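Local coordinates for protein Lpg2148(MvcA) (Legionella pneumophila subsp. pneumophila str. Philadelphia 1, PDB 6K11) that probably acts as a deamidase-type deubiquitinase that removes ubiquitin from the host ubiquitin-conjugating enzyme UBE2N and so regulates its activity, at residues N158-I163 and V215-E220; V26-L31 and R366-L371. One frame throughout, in Å; residues are numbered along the deposited sequence.

Interaction 1: residues N158-I163 and V215-E220; sequences NKLYFI and VDIFNE
Phe162 lays one face of its ring beneath the edge of Phe218, forming a T-shaped (edge-to-face) pair. The ring centroids stand 5.1 Å apart and the planes meet at 78°, so the two rings are close to perpendicular. Phe218 enters by its CE1 corner: Phe218 CE1 is 3.6 Å from Phe162 CG, and the neighbouring Phe218 CZ reaches Phe162 CD2 at 4.1 Å. The approach is therefore displaced from the middle of the Phe162 face toward the rim carrying CG and CD2, and Phe162 CB also takes part, 3.8 Å from Phe218 CE1. Phe162 presents this face with its CG anti to the backbone N (chi1 167°), and Phe218 likewise has its CG opposite the backbone N (chi1 -172°), which sends its ring out to meet the Phe162 face with CE1 and CZ. Two residues back along the strand and one along the helix, the contact is purely aliphatic and looser, with Leu160 CD2 4.3 Å from Ile217 CG2. No hydrogen bond crosses between the segments, and burial of apolar carbon accounts for the join. Phe225 stacks edge-to-face with Phe162 and lies nearly parallel to Phe218, making the pair part of an aromatic cluster. Within the MvcA insertion domain, helix 206-220 thus packs on the mixed sheet at strand 160-163, which runs between strands 152-155 and 169-171; Phe218 also touches Ile153 of the former.

Interaction 2: residues V26-L31 and R366-L371; sequences VPAEVL and RNRAKL
Ala28 and Arg368 direct their CB atoms at the opposing helix and meet there, Ala28 CB lying 3.8 Å from Arg368 CB. Ala28 CB is equally near the backbone, 3.8 Å from Ala369 N, so this small methyl group rests directly on the main chain. The register confirms the closeness: Ala28 CA and Ala369 CA are 4.6 Å apart. Such proximity allows a CA-H...O contact, Ala369 CA to Ala28 O at 3.5 Å with 142° at the hydrogen. Beside it, Leu31 reaches Ala369 with one branch, Leu31 CD2 lying 4.3 Å from Ala369 CB. Beyond CB, the Arg368 chain bends at chi3 (58°), and its guanidinium stands oblique to the Ala28 methyl. Arg368 NH1 is bound by Asn364 OD1, one turn earlier in the same helix, whereas Arg368 NH2 makes a weak, 3.5 Å bond to a water that also accepts from Glu29 N at 3.0 Å. This water meets an amide in the first turn after the N-cap residue Pro27. The geometry is that of a close helix-helix contact through small residues, with alanines letting the start of helix 28-39 settle against the backbone of helix 358-381.

Interactions 1 and 2 are separate packing sites, with centres 48 Å apart and nearest atoms about 30 Å apart. They fall on opposite sides of the chain's centre, the centre of interaction 1 about 29 Å and that of interaction 2 about 25 Å from it. Their sequence spans differ too: the closest ends are 52 positions apart in interaction 1, against 335 in interaction 2, which brings an N-terminal helix onto the last helix of the chain. Both segments of interaction 1 belong to the MvcA insertion domain and come, in chain order, between strands 120-129 and 228-238, antiparallel neighbours in the larger sheet. Neither contact includes a bound ligand.

Interaction 1: residues N158-I163 and V215-E220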
ATOM      1  N   ASN A 158     -30.695   2.160  19.970  1.00 44.62           N
ATOM      2  CA  ASN A 158     -31.191   3.439  19.478  1.00 46.43           C
ATOM      3  C   ASN A 158     -30.390   4.019  18.319  1.00 46.04           C
ATOM      4  O   ASN A 158     -30.621   5.178  17.949  1.00 44.83           O
ATOM      5  CB  ASN A 158     -31.245   4.465  20.613  1.00 47.28           C
ATOM      6  CG  ASN A 158     -29.987   4.486  21.454  1.00 52.88           C
ATOM      7  OD1 ASN A 158     -28.914   4.045  21.027  1.00 53.86           O
ATOM      8  ND2 ASN A 158     -30.115   5.006  22.674  1.00 61.57           N
ATOM      9  N   LYS A 159     -29.472   3.259  17.731  1.00 38.86           N
ATOM     10  CA  LYS A 159     -28.678   3.753  16.613  1.00 39.82           C
ATOM     11  C   LYS A 159     -28.378   2.582  15.684  1.00 38.80           C
ATOM     12  O   LYS A 159     -28.284   1.434  16.125  1.00 36.78           O
ATOM     13  CB  LYS A 159     -27.376   4.414  17.095  1.00 43.38           C
ATOM     14  CG  LYS A 159     -27.552   5.692  17.936  1.00 47.39           C
ATOM     15  CD  LYS A 159     -27.456   6.953  17.066  1.00 47.97           C
ATOM     16  CE  LYS A 159     -27.606   8.253  17.877  1.00 46.27           C
ATOM     17  NZ  LYS A 159     -27.349   8.006  19.315  1.00 53.40           N
ATOM     18  N   LEU A 160     -28.293   2.875  14.391  1.00 36.87           N
ATOM     19  CA  LEU A 160     -27.825   1.941  13.370  1.00 34.50           C
ATOM     20  C   LEU A 160     -26.652   2.631  12.688  1.00 35.72           C
ATOM     21  O   LEU A 160     -26.841   3.661  12.030  1.00 32.02           O
ATOM     22  CB  LEU A 160     -28.932   1.595  12.369  1.00 35.53           C
ATOM     23  CG  LEU A 160     -28.558   0.649  11.222  1.00 33.70           C
ATOM     24  CD1 LEU A 160     -28.215  -0.747  11.768  1.00 34.24           C
ATOM     25  CD2 LEU A 160     -29.680   0.559  10.214  1.00 35.79           C
ATOM     26  N   TYR A 161     -25.449   2.074  12.854  1.00 33.51           N
ATOM     27  CA  TYR A 161     -24.210   2.700  12.420  1.00 33.78           C
ATOM     28  C   TYR A 161     -23.477   1.827  11.410  1.00 37.07           C
ATOM     29  O   TYR A 161     -23.613   0.592  11.400  1.00 33.84           O
ATOM     30  CB  TYR A 161     -23.250   2.924  13.605  1.00 36.58           C
ATOM     31  CG  TYR A 161     -23.556   4.070  14.542  1.00 41.39           C
ATOM     32  CD1 TYR A 161     -23.702   5.379  14.067  1.00 41.92           C
ATOM     33  CD2 TYR A 161     -23.624   3.859  15.915  1.00 41.92           C
ATOM     34  CE1 TYR A 161     -23.946   6.424  14.933  1.00 43.68           C
ATOM     35  CE2 TYR A 161     -23.869   4.891  16.781  1.00 43.51           C
ATOM     36  CZ  TYR A 161     -24.027   6.171  16.291  1.00 45.32           C
ATOM     37  OH  TYR A 161     -24.271   7.198  17.164  1.00 50.01           O
ATOM     38  N   PHE A 162     -22.672   2.483  10.572  1.00 33.81           N
ATOM     39  CA  PHE A 162     -21.631   1.823   9.802  1.00 32.37           C
ATOM     40  C   PHE A 162     -20.329   2.500  10.195  1.00 37.14           C
ATOM     41  O   PHE A 162     -20.246   3.734  10.178  1.00 36.91           O
ATOM     42  CB  PHE A 162     -21.886   1.922   8.288  1.00 31.44           C
ATOM     43  CG  PHE A 162     -20.706   1.530   7.432  1.00 35.22           C
ATOM     44  CD1 PHE A 162     -20.067   0.305   7.616  1.00 35.14           C
ATOM     45  CD2 PHE A 162     -20.254   2.375   6.433  1.00 35.05           C
ATOM     46  CE1 PHE A 162     -18.975  -0.064   6.821  1.00 35.62           C
ATOM     47  CE2 PHE A 162     -19.166   2.023   5.624  1.00 38.72           C
ATOM     48  CZ  PHE A 162     -18.520   0.799   5.819  1.00 35.73           C
ATOM     49  N   ILE A 163     -19.347   1.703  10.627  1.00 36.61           N
ATOM     50  CA  ILE A 163     -17.987   2.181  10.862  1.00 37.00           C
ATOM     51  C   ILE A 163     -17.153   1.747   9.671  1.00 38.44           C
ATOM     52  O   ILE A 163     -17.046   0.544   9.405  1.00 37.13           O
ATOM     53  CB  ILE A 163     -17.395   1.615  12.162  1.00 39.04           C
ATOM     54  CG1 ILE A 163     -18.217   2.040  13.367  1.00 38.87           C
ATOM     55  CG2 ILE A 163     -15.919   2.045  12.302  1.00 40.62           C
ATOM     56  CD1 ILE A 163     -17.667   1.525  14.682  1.00 46.72           C
ATOM     57  N   VAL A 215     -30.032  -4.326   5.391  1.00 37.63           N
ATOM     58  CA  VAL A 215     -29.260  -4.362   4.147  1.00 38.22           C
ATOM     59  C   VAL A 215     -29.830  -3.377   3.129  1.00 40.81           C
ATOM     60  O   VAL A 215     -29.079  -2.671   2.435  1.00 39.27           O
ATOM     61  CB  VAL A 215     -29.215  -5.798   3.586  1.00 40.59           C
ATOM     62  CG1 VAL A 215     -28.712  -5.800   2.156  1.00 41.51           C
ATOM     63  CG2 VAL A 215     -28.328  -6.691   4.457  1.00 40.41           C
ATOM     64  N   ASP A 216     -31.163  -3.324   3.007  1.00 40.28           N
ATOM     65  CA  ASP A 216     -31.793  -2.379   2.083  1.00 40.76           C
ATOM     66  C   ASP A 216     -31.453  -0.942   2.460  1.00 41.61           C
ATOM     67  O   ASP A 216     -31.077  -0.136   1.598  1.00 40.33           O
ATOM     68  CB  ASP A 216     -33.315  -2.554   2.077  1.00 43.04           C
ATOM     69  CG  ASP A 216     -33.771  -3.852   1.424  1.00 49.79           C
ATOM     70  OD1 ASP A 216     -33.022  -4.423   0.603  1.00 51.62           O
ATOM     71  OD2 ASP A 216     -34.906  -4.287   1.730  1.00 53.32           O
ATOM     72  N   ILE A 217     -31.606  -0.603   3.747  1.00 37.22           N
ATOM     73  CA  ILE A 217     -31.304   0.744   4.238  1.00 35.12           C
ATOM     74  C   ILE A 217     -29.873   1.120   3.862  1.00 38.29           C
ATOM     75  O   ILE A 217     -29.606   2.216   3.353  1.00 36.07           O
ATOM     76  CB  ILE A 217     -31.530   0.812   5.761  1.00 37.93           C
ATOM     77  CG1 ILE A 217     -33.031   0.823   6.101  1.00 39.23           C
ATOM     78  CG2 ILE A 217     -30.845   2.020   6.396  1.00 36.91           C
ATOM     79  CD1 ILE A 217     -33.319   0.550   7.570  1.00 37.34           C
ATOM     80  N   PHE A 218     -28.942   0.187   4.077  1.00 36.25           N
ATOM     81  CA  PHE A 218     -27.533   0.414   3.760  1.00 36.87           C
ATOM     82  C   PHE A 218     -27.316   0.582   2.263  1.00 37.85           C
ATOM     83  O   PHE A 218     -26.656   1.535   1.829  1.00 37.71           O
ATOM     84  CB  PHE A 218     -26.696  -0.746   4.295  1.00 36.65           C
ATOM     85  CG  PHE A 218     -25.209  -0.525   4.200  1.00 37.17           C
ATOM     86  CD1 PHE A 218     -24.574   0.376   5.042  1.00 36.05           C
ATOM     87  CD2 PHE A 218     -24.449  -1.235   3.287  1.00 41.72           C
ATOM     88  CE1 PHE A 218     -23.199   0.565   4.958  1.00 39.25           C
ATOM     89  CE2 PHE A 218     -23.079  -1.047   3.200  1.00 41.53           C
ATOM     90  CZ  PHE A 218     -22.458  -0.152   4.041  1.00 39.02           C
ATOM     91  N   ASN A 219     -27.852  -0.342   1.455  1.00 39.47           N
ATOM     92  CA  ASN A 219     -27.659  -0.271   0.005  1.00 39.43           C
ATOM     93  C   ASN A 219     -28.207   1.023  -0.580  1.00 45.49           C
ATOM     94  O   ASN A 219     -27.673   1.535  -1.578  1.00 40.98           O
ATOM     95  CB  ASN A 219     -28.331  -1.455  -0.699  1.00 42.54           C
ATOM     96  CG  ASN A 219     -27.673  -2.780  -0.391  1.00 49.41           C
ATOM     97  OD1 ASN A 219     -26.578  -2.824   0.159  1.00 49.02           O
ATOM     98  ND2 ASN A 219     -28.341  -3.877  -0.752  1.00 48.93           N
ATOM     99  N   GLU A 220     -29.277   1.556   0.016  1.00 41.21           N
ATOM    100  CA  GLU A 220     -29.921   2.756  -0.506  1.00 45.68           C
ATOM    101  C   GLU A 220     -29.014   3.979  -0.446  1.00 46.25           C
ATOM    102  O   GLU A 220     -29.180   4.907  -1.246  1.00 45.78           O
ATOM    103  CB  GLU A 220     -31.203   3.045   0.283  1.00 47.00           C
ATOM    104  CG  GLU A 220     -32.385   2.166  -0.070  1.00 55.63           C
ATOM    105  CD  GLU A 220     -33.353   2.846  -1.031  1.00 69.44           C
ATOM    106  OE1 GLU A 220     -33.488   2.363  -2.180  1.00 74.07           O
ATOM    107  OE2 GLU A 220     -33.976   3.859  -0.633  1.00 69.52           O
TER

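Interaction 2: residues V26-L31 and R366-L371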
ATOM      1  N   VAL A  26      17.936   9.257   5.148  1.00 33.07           N
ATOM      2  CA  VAL A  26      17.703   9.724   6.524  1.00 35.55           C
ATOM      3  C   VAL A  26      18.923   9.382   7.376  1.00 32.20           C
ATOM      4  O   VAL A  26      19.353   8.219   7.378  1.00 33.02           O
ATOM      5  CB  VAL A  26      16.440   9.090   7.097  1.00 37.25           C
ATOM      6  CG1 VAL A  26      16.234   9.486   8.567  1.00 33.98           C
ATOM      7  CG2 VAL A  26      15.230   9.486   6.279  1.00 39.42           C
ATOM      8  N   PRO A  27      19.509  10.335   8.107  1.00 31.41           N
ATOM      9  CA  PRO A  27      20.659   9.984   8.948  1.00 30.68           C
ATOM     10  C   PRO A  27      20.260   8.915   9.954  1.00 30.44           C
ATOM     11  O   PRO A  27      19.123   8.890  10.429  1.00 28.77           O
ATOM     12  CB  PRO A  27      21.040  11.315   9.623  1.00 30.60           C
ATOM     13  CG  PRO A  27      20.452  12.395   8.685  1.00 33.90           C
ATOM     14  CD  PRO A  27      19.165  11.769   8.197  1.00 36.63           C
ATOM     15  N   ALA A  28      21.190   7.997  10.225  1.00 30.24           N
ATOM     16  CA  ALA A  28      20.876   6.851  11.080  1.00 30.75           C
ATOM     17  C   ALA A  28      20.421   7.298  12.462  1.00 33.63           C
ATOM     18  O   ALA A  28      19.509   6.695  13.050  1.00 29.98           O
ATOM     19  CB  ALA A  28      22.089   5.930  11.198  1.00 31.84           C
ATOM     20  N   GLU A  29      21.059   8.333  13.016  1.00 31.32           N
ATOM     21  CA  GLU A  29      20.647   8.777  14.346  1.00 31.60           C
ATOM     22  C   GLU A  29      19.214   9.283  14.334  1.00 32.37           C
ATOM     23  O   GLU A  29      18.463   9.060  15.291  1.00 32.62           O
ATOM     24  CB  GLU A  29      21.599   9.845  14.891  1.00 38.80           C
ATOM     25  CG  GLU A  29      21.350  10.158  16.381  1.00 41.10           C
ATOM     26  CD  GLU A  29      22.311  11.211  16.961  1.00 49.15           C
ATOM     27  OE1 GLU A  29      22.143  12.402  16.662  1.00 40.27           O
ATOM     28  OE2 GLU A  29      23.237  10.840  17.716  1.00 55.13           O
ATOM     29  N   VAL A  30      18.811   9.954  13.253  1.00 30.15           N
ATOM     30  CA  VAL A  30      17.446  10.470  13.147  1.00 31.12           C
ATOM     31  C   VAL A  30      16.449   9.315  13.055  1.00 32.09           C
ATOM     32  O   VAL A  30      15.408   9.305  13.730  1.00 31.01           O
ATOM     33  CB  VAL A  30      17.338  11.414  11.930  1.00 32.05           C
ATOM     34  CG1 VAL A  30      15.901  11.868  11.702  1.00 34.00           C
ATOM     35  CG2 VAL A  30      18.266  12.618  12.115  1.00 31.45           C
ATOM     36  N   LEU A  31      16.756   8.331  12.207  1.00 32.04           N
ATOM     37  CA  LEU A  31      15.915   7.139  12.095  1.00 33.95           C
ATOM     38  C   LEU A  31      15.783   6.432  13.441  1.00 31.93           C
ATOM     39  O   LEU A  31      14.677   6.043  13.852  1.00 32.92           O
ATOM     40  CB  LEU A  31      16.504   6.191  11.049  1.00 30.57           C
ATOM     41  CG  LEU A  31      15.783   4.843  10.961  1.00 32.60           C
ATOM     42  CD1 LEU A  31      14.363   5.087  10.481  1.00 36.68           C
ATOM     43  CD2 LEU A  31      16.503   3.869  10.018  1.00 32.58           C
ATOM     44  N   ARG A 366      22.776   0.412  10.103  1.00 31.35           N
ATOM     45  CA  ARG A 366      21.912  -0.321  11.027  1.00 33.58           C
ATOM     46  C   ARG A 366      22.410  -0.217  12.461  1.00 31.04           C
ATOM     47  O   ARG A 366      21.613  -0.047  13.390  1.00 31.88           O
ATOM     48  CB  ARG A 366      21.841  -1.798  10.633  1.00 34.30           C
ATOM     49  CG  ARG A 366      21.005  -2.117   9.421  1.00 32.51           C
ATOM     50  CD  ARG A 366      21.365  -3.527   8.949  1.00 37.47           C
ATOM     51  NE  ARG A 366      20.362  -4.027   8.021  1.00 43.29           N
ATOM     52  CZ  ARG A 366      20.440  -5.187   7.375  1.00 44.63           C
ATOM     53  NH1 ARG A 366      21.491  -5.992   7.541  1.00 39.18           N
ATOM     54  NH2 ARG A 366      19.453  -5.536   6.562  1.00 42.17           N
ATOM     55  N   ASN A 367      23.720  -0.367  12.667  1.00 31.68           N
ATOM     56  CA  ASN A 367      24.250  -0.363  14.029  1.00 32.54           C
ATOM     57  C   ASN A 367      24.091   1.014  14.672  1.00 35.71           C
ATOM     58  O   ASN A 367      23.785   1.116  15.868  1.00 32.53           O
ATOM     59  CB  ASN A 367      25.717  -0.807  14.034  1.00 29.06           C
ATOM     60  CG  ASN A 367      25.887  -2.285  13.629  1.00 39.94           C
ATOM     61  OD1 ASN A 367      24.915  -3.026  13.543  1.00 42.19           O
ATOM     62  ND2 ASN A 367      27.115  -2.697  13.372  1.00 40.14           N
ATOM     63  N   ARG A 368      24.257   2.084  13.888  1.00 31.08           N
ATOM     64  CA  ARG A 368      24.097   3.427  14.436  1.00 33.35           C
ATOM     65  C   ARG A 368      22.634   3.750  14.709  1.00 33.27           C
ATOM     66  O   ARG A 368      22.337   4.456  15.672  1.00 35.00           O
ATOM     67  CB  ARG A 368      24.717   4.470  13.493  1.00 34.34           C
ATOM     68  CG  ARG A 368      26.241   4.366  13.394  1.00 34.41           C
ATOM     69  CD  ARG A 368      26.800   5.010  12.117  1.00 38.81           C
ATOM     70  NE  ARG A 368      26.442   6.421  11.985  1.00 38.46           N
ATOM     71  CZ  ARG A 368      26.898   7.207  11.014  1.00 43.36           C
ATOM     72  NH1 ARG A 368      27.729   6.713  10.099  1.00 37.29           N
ATOM     73  NH2 ARG A 368      26.524   8.479  10.953  1.00 40.46           N
ATOM     74  N   ALA A 369      21.702   3.232  13.898  1.00 27.97           N
ATOM     75  CA  ALA A 369      20.283   3.445  14.182  1.00 30.45           C
ATOM     76  C   ALA A 369      19.862   2.715  15.453  1.00 33.11           C
ATOM     77  O   ALA A 369      19.068   3.237  16.247  1.00 31.45           O
ATOM     78  CB  ALA A 369      19.421   2.989  12.996  1.00 29.29           C
ATOM     79  N   LYS A 370      20.384   1.506  15.663  1.00 29.62           N
ATOM     80  CA  LYS A 370      20.058   0.759  16.882  1.00 31.25           C
ATOM     81  C   LYS A 370      20.594   1.465  18.126  1.00 29.06           C
ATOM     82  O   LYS A 370      19.891   1.595  19.135  1.00 34.89           O
ATOM     83  CB  LYS A 370      20.621  -0.661  16.779  1.00 30.84           C
ATOM     84  CG  LYS A 370      20.374  -1.541  18.030  1.00 33.64           C
ATOM     85  CD  LYS A 370      20.747  -3.003  17.739  1.00 33.66           C
ATOM     86  CE  LYS A 370      20.142  -3.961  18.769  1.00 41.91           C
ATOM     87  NZ  LYS A 370      20.418  -5.402  18.451  1.00 40.75           N
ATOM     88  N   LEU A 371      21.847   1.912  18.078  1.00 33.75           N
ATOM     89  CA  LEU A 371      22.407   2.661  19.195  1.00 35.80           C
ATOM     90  C   LEU A 371      21.582   3.910  19.491  1.00 37.37           C
ATOM     91  O   LEU A 371      21.253   4.193  20.651  1.00 35.82           O
ATOM     92  CB  LEU A 371      23.855   3.024  18.886  1.00 36.72           C
ATOM     93  CG  LEU A 371      24.481   3.911  19.955  1.00 44.07           C
ATOM     94  CD1 LEU A 371      24.664   3.099  21.242  1.00 44.51           C
ATOM     95  CD2 LEU A 371      25.791   4.506  19.476  1.00 50.47           C
TER
HETATM   96  O   HOH W   1      23.598   9.826  12.229  1.00 40.44           O